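Local coordinates for mitogen-activated protein kinase kinase kinase 7 interacting protein 1 (PDB 2IRM) that probably acts as an adapter that associates with the kinase TAK1 and triggers its autophosphorylation, and is built on a PP2C-type phosphatase fold, at residues Leu178-Asp183 against Cys268-Leu273; Ala160-Ser165 against Ile262-Ala267; Leu188-Leu193 against Gly293-Val298; Tyr53-Gly58 against Thr349-Asn354. All coordinates share one frame; numbering follows the deposited sequence.

Overall arrangement
Following the chain from the N terminus, Y53-G58 comes first and waits for T349-N354, so contact 4 closes the longest loop, with the other three contacts nested inside it. Within that loop A160-S165, L178-D183 and L188-L193 come in turn, and their partners I262-A267, C268-L273 and G293-V298 follow in the same order, so contacts 2, 1 and 3 all cross one another. Contact 1 pairs two strands of one sheet, contact 3 lays a helix on that sheet's edge strand, in contact 2 a hairpin turn of the other sheet meets the connection that leads into strand 268-274, and contact 4 packs the two sheets face to face. Together they tie up the beta sandwich of the PP2C fold.

Contact 1 of 4, residues Leu178-Asp183 against Cys268-Leu273; sequences LLCKTD and CRFLVL
C180 lies over one face of the F270 ring, with CB 3.9 Å from the ring centroid and 15° off its normal. SG, anti to its own carbonyl carbon (chi1 -56°), is thereby set over the ring, nearest F270 CE1 at 3.5 Å, a sulfur-aromatic contact. The strands that carry this pair run antiparallel. L178 and V272 exchange two bonds, L178 N to V272 O at 2.9 Å and V272 N to L178 O at 2.8 Å, and farther along R269 N donates to C180 O. From the L179-L271 pair to the K181-C268 pair one strand advances two residues and the other three, which makes a beta bulge at R269.

R269 is worth following outward. Its CB sits 3.4 Å from C180 O, and CG remains close to that oxygen and to T182 N. CD comes near T182 CG2, the two side chains crossing obliquely, and NE lies 3.5 Å from the same methyl. CZ and, at the tip, NH2 stay close to it, because CG2 rests above one face of the guanidinium, offset toward its rim. The hydroxyl of T182 is engaged elsewhere, with T187 O.

On the opposite face of the sheet L179 reaches across with both methyls: CD1 touches C268 SG at 3.9 Å, and CD2 meets L271 CB. The aliphatic chain of K181 comes up to the same sulfur through CE. Helix 292-304 covers the C180 and F270 side. Chemically, backbone bonds hold the strands together while the side chains add apolar and sulfur contacts, and even the guanidinium meets T182 through a methyl.

Contact 2 of 4, residues Ala160-Ser165 against Ile262-Ala267; sequences ALIHRS and IQITPA
S165 O is the polar atom on which the I262-A267 segment converges. I264 N donates to it in a weak bond, 3.3 Å long and bent to 122° at the hydrogen. Q263 CA adds a CA-H...O contact to S165 O at 3.6 Å, and Q263 CG lies at a similar distance from that oxygen. I264 CG1 also comes beside it, so a backbone NH and several carbons gather round this one carbonyl.

I264 is the side chain that does most of the touching. Its CG1 occupies the crowded position between its own backbone N and carbonyl carbon (chi1 41°), which puts that branch beside the carbonyl of S165. CD1 continues across to S165 CA and on to I162 CG2, each at 3.7 Å. The two isoleucines meet methyl to methyl, their side chains crossing at about a right angle. I162 CG2 is anti to the backbone N of its own residue and is the branch that faces I264.

Around the pair, L167 of strand 166-172 also touches I264, while S51 and Y53 pack on I162 from strand 50-59. Little surface is buried here, and S165 and Q263 remain exposed. The polar link is too bent to bear much alone, so the apolar touch of I264 is the firmer part of the contact. The geometry is that of a beta-hairpin turn, between strands 154-163 and 166-172, meeting the connection by which the chain leaves one sheet of the PP2C beta sandwich for strand 268-274 of the other.

Contact 3 of 4, residues Leu188-Leu193 against Gly293-Val298; sequences LTVTQL and GNRELV
N294 begins the contact of helix 292-304 with V190 and Q192 of strand 189-192. It is an alpha-on-beta packing at the edge of one sheet of the PP2C sandwich, with the helix and strand axes 9.1 Å apart and 131° between their directions. N294 CB lies against V190 CG1 at 4.0 Å. Its amide ND2 faces Q192 OE1 at 3.6 Å, with the two amide planes nearly perpendicular, 85° apart. The stronger polar partners of both residues are elsewhere: R176 for N294 OD1 and D196 for Q192 NE2.

R295 follows, and its chi2 of -73° turns CD back to 3.8 Å from V190 CG2. The same methyl lies at the edge of the guanidinium, near its plane.

One helical turn beyond N294, V298 completes the apolar patch. The turn is closed by V298 N bonding to N294 O. V298 and V190 slide past each other in opposite directions, and L178 of the neighbouring strand also packs on V190. V298 CG2 meets V190 CG2 at 3.5 Å, while V298 CG1 touches that methyl too and also L188 CD1, at 3.9 Å.

Contact 4 of 4, residues Tyr53-Gly58 against Thr349-Asn354; sequences YAILSG and TLLIRN
Y53 and R353 face each other at one end of two strands that run nearly antiparallel, 170° between their directions, with I55 and T349 opposed farther along. The axes stand 8.7 Å apart, and the facing CA atoms of Y53 and R353 are 8.1 Å from each other. That spacing is too wide for backbone pairing, so the strands belong to different sheets and meet through their side chains.

R353 passes over the Y53 ring at a slant. Its CG is anti to the backbone N (chi1 175°), which carries it over the ring, 4.2 Å from the centroid and 25° off the normal, a CH-pi contact over one face, displaced toward the rim. CD then runs out toward the phenol oxygen, and NE appears to donate to Y53 OH, 2.8 Å away, though the place of that oxygen, and with it the bond, is less certain. The hydroxyl lies in the plane of the guanidinium at its edge, while the ring stands almost perpendicular to that plane.

Farther along, the touching side-chain atoms are carbons. I55 CD1 touches T349 CG2 at 3.8 Å, the two side chains sliding past each other in opposite directions, and I55 CG1 approaches L351 CD2 at 4.3 Å. The hydroxyl of T349 is held outside the pair by D39, whose other carboxylate oxygen bonds to S57 OG, so one aspartate links both strands.

This is the interior of the PP2C beta sandwich. Strand 15-25 touches Y53, T349, L351 and R353, strand 154-163 pairs with 53-58, and helix 311-334 packs on L350 and I352 from the outer face.

Contact 1 of 4, residues Leu178-Asp183 against Cys268-Leu273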
loop_
_atom_site.group_PDB
_atom_site.type_symbol
_atom_site.label_atom_id
_atom_site.label_comp_id
_atom_site.label_asym_id
_atom_site.label_seq_id
_atom_site.Cartn_x
_atom_site.Cartn_y
_atom_site.Cartn_z
ATOM N N LEU A 178 -9.919 -3.228 -4.731
ATOM C CA LEU A 178 -10.796 -4.122 -5.485
ATOM C C LEU A 178 -12.262 -3.752 -5.319
ATOM O O LEU A 178 -12.718 -3.480 -4.202
ATOM C CB LEU A 178 -10.601 -5.571 -5.034
ATOM C CG LEU A 178 -9.203 -6.194 -5.061
ATOM C CD1 LEU A 178 -9.255 -7.675 -4.728
ATOM C CD2 LEU A 178 -8.488 -5.962 -6.392
ATOM N N LEU A 179 -12.994 -3.739 -6.429
ATOM C CA LEU A 179 -14.448 -3.609 -6.386
ATOM C C LEU A 179 -15.092 -4.938 -6.726
ATOM O O LEU A 179 -14.728 -5.595 -7.708
ATOM C CB LEU A 179 -14.945 -2.530 -7.349
ATOM C CG LEU A 179 -16.314 -1.868 -7.111
ATOM C CD1 LEU A 179 -17.461 -2.727 -7.608
ATOM C CD2 LEU A 179 -16.559 -1.475 -5.657
ATOM N N CYS A 180 -16.054 -5.337 -5.909
ATOM C CA CYS A 180 -16.782 -6.557 -6.172
ATOM C C CYS A 180 -18.152 -6.209 -6.693
ATOM O O CYS A 180 -18.976 -5.621 -5.983
ATOM C CB CYS A 180 -16.871 -7.414 -4.917
ATOM S SG CYS A 180 -15.251 -7.784 -4.245
ATOM N N LYS A 181 -18.373 -6.545 -7.957
ATOM C CA LYS A 181 -19.672 -6.366 -8.580
ATOM C C LYS A 181 -20.354 -7.714 -8.758
ATOM O O LYS A 181 -19.692 -8.733 -8.968
ATOM C CB LYS A 181 -19.525 -5.653 -9.929
ATOM C CG LYS A 181 -19.802 -4.157 -9.879
ATOM C CD LYS A 181 -19.155 -3.407 -11.037
ATOM C CE LYS A 181 -19.831 -2.054 -11.243
ATOM N NZ LYS A 181 -18.909 -1.011 -11.778
ATOM N N THR A 182 -21.680 -7.716 -8.675
ATOM C CA THR A 182 -22.476 -8.837 -9.160
ATOM C C THR A 182 -23.248 -8.461 -10.420
ATOM O O THR A 182 -23.886 -7.409 -10.479
ATOM C CB THR A 182 -23.449 -9.319 -8.068
ATOM O OG1 THR A 182 -24.067 -10.545 -8.482
ATOM C CG2 THR A 182 -24.623 -8.361 -7.939
ATOM N N ASP A 183 -23.186 -9.326 -11.427
ATOM C CA ASP A 183 -23.697 -8.997 -12.752
ATOM C C ASP A 183 -24.892 -9.871 -13.115
ATOM O O ASP A 183 -25.684 -10.247 -12.251
ATOM C CB ASP A 183 -22.595 -9.150 -13.804
ATOM C CG ASP A 183 -22.125 -10.583 -13.952
ATOM O OD1 ASP A 183 -20.942 -10.857 -13.662
ATOM O OD2 ASP A 183 -22.870 -11.505 -14.350
ATOM N N CYS A 268 -22.973 -2.771 -7.271
ATOM C CA CYS A 268 -21.717 -2.755 -6.507
ATOM C C CYS A 268 -21.932 -3.295 -5.102
ATOM O O CYS A 268 -22.747 -2.765 -4.342
ATOM C CB CYS A 268 -21.144 -1.342 -6.420
ATOM S SG CYS A 268 -20.717 -0.617 -8.007
ATOM N N ARG A 269 -21.189 -4.339 -4.754
ATOM C CA ARG A 269 -21.458 -5.062 -3.516
ATOM C C ARG A 269 -20.637 -4.587 -2.329
ATOM O O ARG A 269 -21.196 -4.268 -1.277
ATOM C CB ARG A 269 -21.331 -6.576 -3.724
ATOM C CG ARG A 269 -22.389 -7.160 -4.653
ATOM C CD ARG A 269 -23.765 -6.547 -4.373
ATOM N NE ARG A 269 -24.891 -7.471 -4.520
ATOM C CZ ARG A 269 -24.877 -8.767 -4.213
ATOM N NH1 ARG A 269 -23.783 -9.342 -3.717
ATOM N NH2 ARG A 269 -25.973 -9.495 -4.394
ATOM N N PHE A 270 -19.319 -4.537 -2.500
ATOM C CA PHE A 270 -18.414 -4.067 -1.447
ATOM C C PHE A 270 -17.026 -3.790 -1.988
ATOM O O PHE A 270 -16.618 -4.370 -2.986
ATOM C CB PHE A 270 -18.344 -5.067 -0.285
ATOM C CG PHE A 270 -17.892 -6.439 -0.686
ATOM C CD1 PHE A 270 -16.559 -6.810 -0.551
ATOM C CD2 PHE A 270 -18.799 -7.368 -1.189
ATOM C CE1 PHE A 270 -16.131 -8.088 -0.916
ATOM C CE2 PHE A 270 -18.379 -8.650 -1.562
ATOM C CZ PHE A 270 -17.043 -9.011 -1.421
ATOM N N LEU A 271 -16.303 -2.907 -1.318
ATOM C CA LEU A 271 -14.970 -2.519 -1.756
ATOM C C LEU A 271 -13.899 -3.043 -0.806
ATOM O O LEU A 271 -14.079 -3.027 0.415
ATOM C CB LEU A 271 -14.892 -1.002 -1.894
ATOM C CG LEU A 271 -13.502 -0.402 -2.043
ATOM C CD1 LEU A 271 -13.424 0.465 -3.283
ATOM C CD2 LEU A 271 -13.136 0.367 -0.787
ATOM N N VAL A 272 -12.791 -3.509 -1.378
ATOM C CA VAL A 272 -11.723 -4.115 -0.590
ATOM C C VAL A 272 -10.411 -3.363 -0.738
ATOM O O VAL A 272 -9.884 -3.232 -1.845
ATOM C CB VAL A 272 -11.511 -5.590 -0.968
ATOM C CG1 VAL A 272 -10.224 -6.110 -0.362
ATOM C CG2 VAL A 272 -12.685 -6.427 -0.497
ATOM N N LEU A 273 -9.883 -2.866 0.375
ATOM C CA LEU A 273 -8.582 -2.205 0.339
ATOM C C LEU A 273 -7.505 -3.106 0.904
ATOM O O LEU A 273 -7.673 -3.699 1.968
ATOM C CB LEU A 273 -8.601 -0.857 1.059
ATOM C CG LEU A 273 -9.468 0.238 0.428
ATOM C CD1 LEU A 273 -9.274 1.553 1.181
ATOM C CD2 LEU A 273 -9.182 0.392 -1.057
#

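Contact 2 of 4, residues Ala160-Ser165 against Ile262-Ala267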
loop_
_atom_site.group_PDB
_atom_site.type_symbol
_atom_site.label_atom_id
_atom_site.label_comp_id
_atom_site.label_asym_id
_atom_site.label_seq_id
_atom_site.Cartn_x
_atom_site.Cartn_y
_atom_site.Cartn_z
ATOM N N ALA A 160 -9.478 5.367 -1.248
ATOM C CA ALA A 160 -10.805 5.460 -1.836
ATOM C C ALA A 160 -11.573 6.563 -1.138
ATOM O O ALA A 160 -11.623 6.607 0.091
ATOM C CB ALA A 160 -11.543 4.135 -1.699
ATOM N N LEU A 161 -12.166 7.446 -1.939
ATOM C CA LEU A 161 -12.914 8.595 -1.439
ATOM C C LEU A 161 -14.341 8.585 -1.983
ATOM O O LEU A 161 -14.572 8.935 -3.136
ATOM C CB LEU A 161 -12.177 9.890 -1.815
ATOM C CG LEU A 161 -12.571 11.295 -1.337
ATOM C CD1 LEU A 161 -13.310 12.045 -2.423
ATOM C CD2 LEU A 161 -13.362 11.303 -0.033
ATOM N N ILE A 162 -15.292 8.164 -1.156
ATOM C CA ILE A 162 -16.697 8.141 -1.564
ATOM C C ILE A 162 -17.370 9.494 -1.327
ATOM O O ILE A 162 -17.736 9.847 -0.191
ATOM C CB ILE A 162 -17.506 7.015 -0.874
ATOM C CG1 ILE A 162 -16.761 5.680 -0.980
ATOM C CG2 ILE A 162 -18.919 6.925 -1.474
ATOM C CD1 ILE A 162 -17.465 4.507 -0.312
ATOM N N HIS A 163 -17.524 10.246 -2.414
ATOM C CA HIS A 163 -18.176 11.543 -2.362
ATOM C C HIS A 163 -19.527 11.484 -3.049
ATOM O O HIS A 163 -19.609 11.507 -4.274
ATOM C CB HIS A 163 -17.299 12.625 -2.990
ATOM C CG HIS A 163 -17.779 14.016 -2.718
ATOM N ND1 HIS A 163 -18.265 14.845 -3.707
ATOM C CD2 HIS A 163 -17.866 14.719 -1.563
ATOM C CE1 HIS A 163 -18.625 16.001 -3.176
ATOM N NE2 HIS A 163 -18.394 15.950 -1.875
ATOM N N ARG A 164 -20.576 11.400 -2.234
ATOM C CA ARG A 164 -21.977 11.435 -2.676
ATOM C C ARG A 164 -22.298 10.532 -3.868
ATOM O O ARG A 164 -22.402 10.994 -5.013
ATOM C CB ARG A 164 -22.467 12.880 -2.897
ATOM C CG ARG A 164 -21.598 13.762 -3.794
ATOM C CD ARG A 164 -21.966 15.222 -3.640
ATOM N NE ARG A 164 -23.337 15.487 -4.080
ATOM C CZ ARG A 164 -24.025 16.588 -3.791
ATOM N NH1 ARG A 164 -23.482 17.544 -3.045
ATOM N NH2 ARG A 164 -25.264 16.728 -4.246
ATOM N N SER A 165 -22.446 9.241 -3.571
ATOM C CA SER A 165 -22.771 8.202 -4.562
ATOM C C SER A 165 -21.712 8.028 -5.665
ATOM O O SER A 165 -21.975 7.414 -6.707
ATOM C CB SER A 165 -24.169 8.426 -5.169
ATOM O OG SER A 165 -25.173 8.444 -4.163
ATOM N N ILE A 262 -16.563 6.612 -10.274
ATOM C CA ILE A 262 -17.221 5.323 -10.370
ATOM C C ILE A 262 -18.507 5.415 -9.566
ATOM O O ILE A 262 -18.488 5.483 -8.334
ATOM C CB ILE A 262 -16.339 4.192 -9.834
ATOM C CG1 ILE A 262 -15.041 4.107 -10.642
ATOM C CG2 ILE A 262 -17.089 2.867 -9.880
ATOM C CD1 ILE A 262 -13.829 3.623 -9.834
ATOM N N GLN A 263 -19.626 5.441 -10.276
ATOM C CA GLN A 263 -20.911 5.629 -9.642
ATOM C C GLN A 263 -21.309 4.346 -8.937
ATOM O O GLN A 263 -21.752 3.391 -9.577
ATOM C CB GLN A 263 -21.962 6.038 -10.678
ATOM C CG GLN A 263 -23.159 6.801 -10.098
ATOM C CD GLN A 263 -23.884 7.660 -11.133
ATOM O OE1 GLN A 263 -24.980 8.157 -10.872
ATOM N NE2 GLN A 263 -23.274 7.840 -12.307
ATOM N N ILE A 264 -21.118 4.324 -7.621
ATOM C CA ILE A 264 -21.531 3.185 -6.799
ATOM C C ILE A 264 -23.032 2.922 -6.952
ATOM O O ILE A 264 -23.870 3.725 -6.529
ATOM C CB ILE A 264 -21.134 3.351 -5.317
ATOM C CG1 ILE A 264 -21.383 4.788 -4.855
ATOM C CG2 ILE A 264 -19.663 2.995 -5.131
ATOM C CD1 ILE A 264 -21.458 4.986 -3.343
ATOM N N THR A 265 -23.338 1.796 -7.594
ATOM C CA THR A 265 -24.695 1.397 -7.965
ATOM C C THR A 265 -25.172 0.241 -7.083
ATOM O O THR A 265 -24.362 -0.345 -6.359
ATOM C CB THR A 265 -24.746 0.955 -9.443
ATOM O OG1 THR A 265 -23.604 0.138 -9.740
ATOM C CG2 THR A 265 -24.768 2.165 -10.366
ATOM N N PRO A 266 -26.489 -0.088 -7.126
ATOM C CA PRO A 266 -27.007 -1.260 -6.404
ATOM C C PRO A 266 -26.233 -2.547 -6.710
ATOM O O PRO A 266 -26.114 -3.415 -5.840
ATOM C CB PRO A 266 -28.446 -1.377 -6.916
ATOM C CG PRO A 266 -28.821 0.003 -7.281
ATOM C CD PRO A 266 -27.571 0.632 -7.827
ATOM N N ALA A 267 -25.711 -2.649 -7.933
ATOM C CA ALA A 267 -24.912 -3.793 -8.368
ATOM C C ALA A 267 -23.556 -3.908 -7.651
ATOM O O ALA A 267 -23.052 -5.016 -7.453
ATOM C CB ALA A 267 -24.723 -3.756 -9.878
#

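Contact 3 of 4, residues Leu188-Leu193 against Gly293-Val298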
loop_
_atom_site.group_PDB
_atom_site.type_symbol
_atom_site.label_atom_id
_atom_site.label_comp_id
_atom_site.label_asym_id
_atom_site.label_seq_id
_atom_site.Cartn_x
_atom_site.Cartn_y
_atom_site.Cartn_z
ATOM N N LEU A 188 -19.804 -13.087 -8.642
ATOM C CA LEU A 188 -18.962 -12.071 -8.047
ATOM C C LEU A 188 -17.826 -11.797 -9.018
ATOM O O LEU A 188 -16.940 -12.635 -9.211
ATOM C CB LEU A 188 -18.417 -12.347 -6.642
ATOM C CG LEU A 188 -19.123 -11.656 -5.467
ATOM C CD1 LEU A 188 -18.318 -11.841 -4.187
ATOM C CD2 LEU A 188 -19.369 -10.167 -5.727
ATOM N N THR A 189 -17.869 -10.614 -9.623
ATOM C CA THR A 189 -16.816 -10.155 -10.519
ATOM C C THR A 189 -15.865 -9.191 -9.809
ATOM O O THR A 189 -16.230 -8.055 -9.482
ATOM C CB THR A 189 -17.389 -9.494 -11.790
ATOM O OG1 THR A 189 -18.196 -8.371 -11.427
ATOM C CG2 THR A 189 -18.237 -10.481 -12.569
ATOM N N VAL A 190 -14.648 -9.672 -9.561
ATOM C CA VAL A 190 -13.570 -8.865 -8.995
ATOM C C VAL A 190 -13.034 -7.947 -10.080
ATOM O O VAL A 190 -12.781 -8.383 -11.201
ATOM C CB VAL A 190 -12.421 -9.754 -8.463
ATOM C CG1 VAL A 190 -11.354 -8.922 -7.767
ATOM C CG2 VAL A 190 -12.964 -10.804 -7.514
ATOM N N THR A 191 -12.880 -6.670 -9.753
ATOM C CA THR A 191 -12.328 -5.717 -10.709
ATOM C C THR A 191 -11.420 -4.684 -10.032
ATOM O O THR A 191 -11.896 -3.785 -9.341
ATOM C CB THR A 191 -13.434 -5.085 -11.639
ATOM O OG1 THR A 191 -13.017 -3.790 -12.082
ATOM C CG2 THR A 191 -14.797 -4.977 -10.950
ATOM N N GLN A 192 -10.110 -4.837 -10.231
ATOM C CA GLN A 192 -9.098 -3.966 -9.611
ATOM C C GLN A 192 -9.122 -2.531 -10.156
ATOM O O GLN A 192 -8.897 -2.310 -11.345
ATOM C CB GLN A 192 -7.693 -4.572 -9.780
ATOM C CG GLN A 192 -6.554 -3.714 -9.210
ATOM C CD GLN A 192 -5.182 -4.400 -9.214
ATOM O OE1 GLN A 192 -5.072 -5.629 -9.167
ATOM N NE2 GLN A 192 -4.128 -3.589 -9.245
ATOM N N LEU A 193 -9.392 -1.564 -9.282
ATOM C CA LEU A 193 -9.349 -0.146 -9.663
ATOM C C LEU A 193 -7.936 0.416 -9.495
ATOM O O LEU A 193 -7.537 1.377 -10.178
ATOM C CB LEU A 193 -10.330 0.690 -8.826
ATOM C CG LEU A 193 -11.844 0.435 -8.768
ATOM C CD1 LEU A 193 -12.425 0.058 -10.129
ATOM C CD2 LEU A 193 -12.137 -0.633 -7.741
ATOM N N GLY A 293 -4.384 -13.923 -7.008
ATOM C CA GLY A 293 -4.386 -13.568 -5.592
ATOM C C GLY A 293 -5.686 -12.892 -5.192
ATOM O O GLY A 293 -6.299 -13.274 -4.198
ATOM N N ASN A 294 -6.109 -11.903 -5.982
ATOM C CA ASN A 294 -7.378 -11.209 -5.769
ATOM C C ASN A 294 -8.540 -12.187 -5.666
ATOM O O ASN A 294 -9.202 -12.258 -4.636
ATOM C CB ASN A 294 -7.668 -10.212 -6.896
ATOM C CG ASN A 294 -6.534 -9.232 -7.137
ATOM O OD1 ASN A 294 -5.871 -8.756 -6.208
ATOM N ND2 ASN A 294 -6.317 -8.907 -8.403
ATOM N N ARG A 295 -8.778 -12.944 -6.735
ATOM C CA ARG A 295 -9.876 -13.902 -6.773
ATOM C C ARG A 295 -9.894 -14.784 -5.530
ATOM O O ARG A 295 -10.961 -15.047 -4.969
ATOM C CB ARG A 295 -9.812 -14.763 -8.043
ATOM C CG ARG A 295 -10.404 -14.107 -9.297
ATOM C CD ARG A 295 -11.945 -14.044 -9.286
ATOM N NE ARG A 295 -12.568 -15.368 -9.218
ATOM C CZ ARG A 295 -13.418 -15.773 -8.271
ATOM N NH1 ARG A 295 -13.787 -14.950 -7.288
ATOM N NH2 ARG A 295 -13.911 -17.010 -8.315
ATOM N N GLU A 296 -8.714 -15.220 -5.092
ATOM C CA GLU A 296 -8.611 -16.093 -3.926
ATOM C C GLU A 296 -8.839 -15.354 -2.613
ATOM O O GLU A 296 -9.231 -15.962 -1.621
ATOM C CB GLU A 296 -7.281 -16.854 -3.908
ATOM C CG GLU A 296 -7.223 -18.036 -4.887
ATOM C CD GLU A 296 -8.316 -19.085 -4.651
ATOM O OE1 GLU A 296 -8.530 -19.509 -3.492
ATOM O OE2 GLU A 296 -8.960 -19.494 -5.637
ATOM N N LEU A 297 -8.603 -14.046 -2.613
ATOM C CA LEU A 297 -8.942 -13.209 -1.468
ATOM C C LEU A 297 -10.452 -13.001 -1.391
ATOM O O LEU A 297 -11.034 -13.052 -0.314
ATOM C CB LEU A 297 -8.222 -11.864 -1.553
ATOM C CG LEU A 297 -8.529 -10.790 -0.506
ATOM C CD1 LEU A 297 -7.939 -11.136 0.851
ATOM C CD2 LEU A 297 -8.008 -9.450 -0.975
ATOM N N VAL A 298 -11.076 -12.774 -2.542
ATOM C CA VAL A 298 -12.521 -12.555 -2.629
ATOM C C VAL A 298 -13.392 -13.819 -2.692
ATOM O O VAL A 298 -14.617 -13.721 -2.612
ATOM C CB VAL A 298 -12.904 -11.892 -3.969
ATOM C CG1 VAL A 298 -14.411 -11.830 -4.143
ATOM C CG2 VAL A 298 -12.305 -10.499 -4.041
#

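Contact 4 of 4, residues Tyr53-Gly58 against Thr349-Asn354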
loop_
_atom_site.group_PDB
_atom_site.type_symbol
_atom_site.label_atom_id
_atom_site.label_comp_id
_atom_site.label_asym_id
_atom_site.label_seq_id
_atom_site.Cartn_x
_atom_site.Cartn_y
_atom_site.Cartn_z
ATOM N N TYR A 53 -11.629 6.170 2.840
ATOM C CA TYR A 53 -11.030 4.897 3.215
ATOM C C TYR A 53 -9.648 4.823 2.575
ATOM O O TYR A 53 -9.501 4.962 1.352
ATOM C CB TYR A 53 -11.915 3.722 2.792
ATOM C CG TYR A 53 -13.352 3.903 3.198
ATOM C CD1 TYR A 53 -13.774 3.606 4.487
ATOM C CD2 TYR A 53 -14.287 4.397 2.296
ATOM C CE1 TYR A 53 -15.090 3.790 4.866
ATOM C CE2 TYR A 53 -15.606 4.588 2.662
ATOM C CZ TYR A 53 -16.004 4.281 3.947
ATOM O OH TYR A 53 -17.318 4.469 4.310
ATOM N N ALA A 54 -8.634 4.627 3.415
ATOM C CA ALA A 54 -7.249 4.694 2.980
ATOM C C ALA A 54 -6.368 3.768 3.796
ATOM O O ALA A 54 -6.570 3.606 4.996
ATOM C CB ALA A 54 -6.745 6.119 3.092
ATOM N N ILE A 55 -5.406 3.145 3.125
ATOM C CA ILE A 55 -4.307 2.467 3.801
ATOM C C ILE A 55 -3.011 3.011 3.252
ATOM O O ILE A 55 -2.820 3.115 2.043
ATOM C CB ILE A 55 -4.302 0.940 3.612
ATOM C CG1 ILE A 55 -5.672 0.336 3.894
ATOM C CG2 ILE A 55 -3.266 0.312 4.530
ATOM C CD1 ILE A 55 -5.772 -1.113 3.483
ATOM N N LEU A 56 -2.125 3.370 4.161
ATOM C CA LEU A 56 -0.813 3.844 3.788
ATOM C C LEU A 56 0.212 2.923 4.396
ATOM O O LEU A 56 0.305 2.809 5.631
ATOM C CB LEU A 56 -0.609 5.280 4.245
ATOM C CG LEU A 56 -1.352 6.198 3.288
ATOM C CD1 LEU A 56 -2.746 6.507 3.825
ATOM C CD2 LEU A 56 -0.546 7.455 3.063
ATOM N N SER A 57 0.958 2.246 3.524
ATOM C CA SER A 57 1.927 1.262 3.965
ATOM C C SER A 57 3.293 1.880 4.013
ATOM O O SER A 57 3.859 2.212 2.987
ATOM C CB SER A 57 1.910 0.065 3.035
ATOM O OG SER A 57 0.698 -0.653 3.186
ATOM N N GLY A 58 3.812 2.054 5.219
ATOM C CA GLY A 58 5.130 2.645 5.396
ATOM C C GLY A 58 6.217 1.651 5.032
ATOM O O GLY A 58 6.124 0.470 5.385
ATOM N N THR A 349 -2.959 -5.702 6.267
ATOM C CA THR A 349 -4.156 -4.941 6.584
ATOM C C THR A 349 -5.219 -5.122 5.527
ATOM O O THR A 349 -4.943 -5.037 4.332
ATOM C CB THR A 349 -3.850 -3.449 6.811
ATOM O OG1 THR A 349 -3.120 -3.304 8.033
ATOM C CG2 THR A 349 -5.135 -2.626 6.912
ATOM N N LEU A 350 -6.436 -5.372 5.996
ATOM C CA LEU A 350 -7.582 -5.564 5.139
ATOM C C LEU A 350 -8.736 -4.633 5.536
ATOM O O LEU A 350 -9.135 -4.579 6.703
ATOM C CB LEU A 350 -8.006 -7.026 5.205
ATOM C CG LEU A 350 -9.105 -7.501 4.263
ATOM C CD1 LEU A 350 -8.795 -7.137 2.833
ATOM C CD2 LEU A 350 -9.292 -8.993 4.399
ATOM N N LEU A 351 -9.251 -3.887 4.563
ATOM C CA LEU A 351 -10.416 -3.038 4.774
ATOM C C LEU A 351 -11.541 -3.424 3.839
ATOM O O LEU A 351 -11.375 -3.366 2.616
ATOM C CB LEU A 351 -10.061 -1.571 4.551
ATOM C CG LEU A 351 -9.968 -0.689 5.797
ATOM C CD1 LEU A 351 -8.876 -1.170 6.754
ATOM C CD2 LEU A 351 -9.726 0.745 5.401
ATOM N N ILE A 352 -12.681 -3.818 4.403
ATOM C CA ILE A 352 -13.866 -4.069 3.588
ATOM C C ILE A 352 -14.976 -3.059 3.870
ATOM O O ILE A 352 -15.628 -3.105 4.917
ATOM C CB ILE A 352 -14.393 -5.512 3.720
ATOM C CG1 ILE A 352 -13.325 -6.514 3.292
ATOM C CG2 ILE A 352 -15.632 -5.715 2.857
ATOM C CD1 ILE A 352 -12.635 -7.176 4.440
ATOM N N ARG A 353 -15.164 -2.140 2.925
ATOM C CA ARG A 353 -16.296 -1.235 2.935
ATOM C C ARG A 353 -17.447 -1.945 2.242
ATOM O O ARG A 353 -17.327 -2.343 1.084
ATOM C CB ARG A 353 -15.947 0.072 2.226
ATOM C CG ARG A 353 -17.103 1.054 2.061
ATOM C CD ARG A 353 -17.881 1.277 3.358
ATOM N NE ARG A 353 -18.814 2.399 3.266
ATOM C CZ ARG A 353 -20.030 2.341 2.726
ATOM N NH1 ARG A 353 -20.493 1.210 2.207
ATOM N NH2 ARG A 353 -20.790 3.427 2.700
ATOM N N ASN A 354 -18.554 -2.107 2.962
ATOM C CA ASN A 354 -19.692 -2.885 2.479
ATOM C C ASN A 354 -20.867 -2.033 2.024
ATOM O O ASN A 354 -21.376 -1.212 2.789
ATOM C CB ASN A 354 -20.165 -3.864 3.560
ATOM C CG ASN A 354 -21.318 -4.743 3.092
ATOM O OD1 ASN A 354 -21.180 -5.517 2.140
ATOM N ND2 ASN A 354 -22.461 -4.628 3.763
#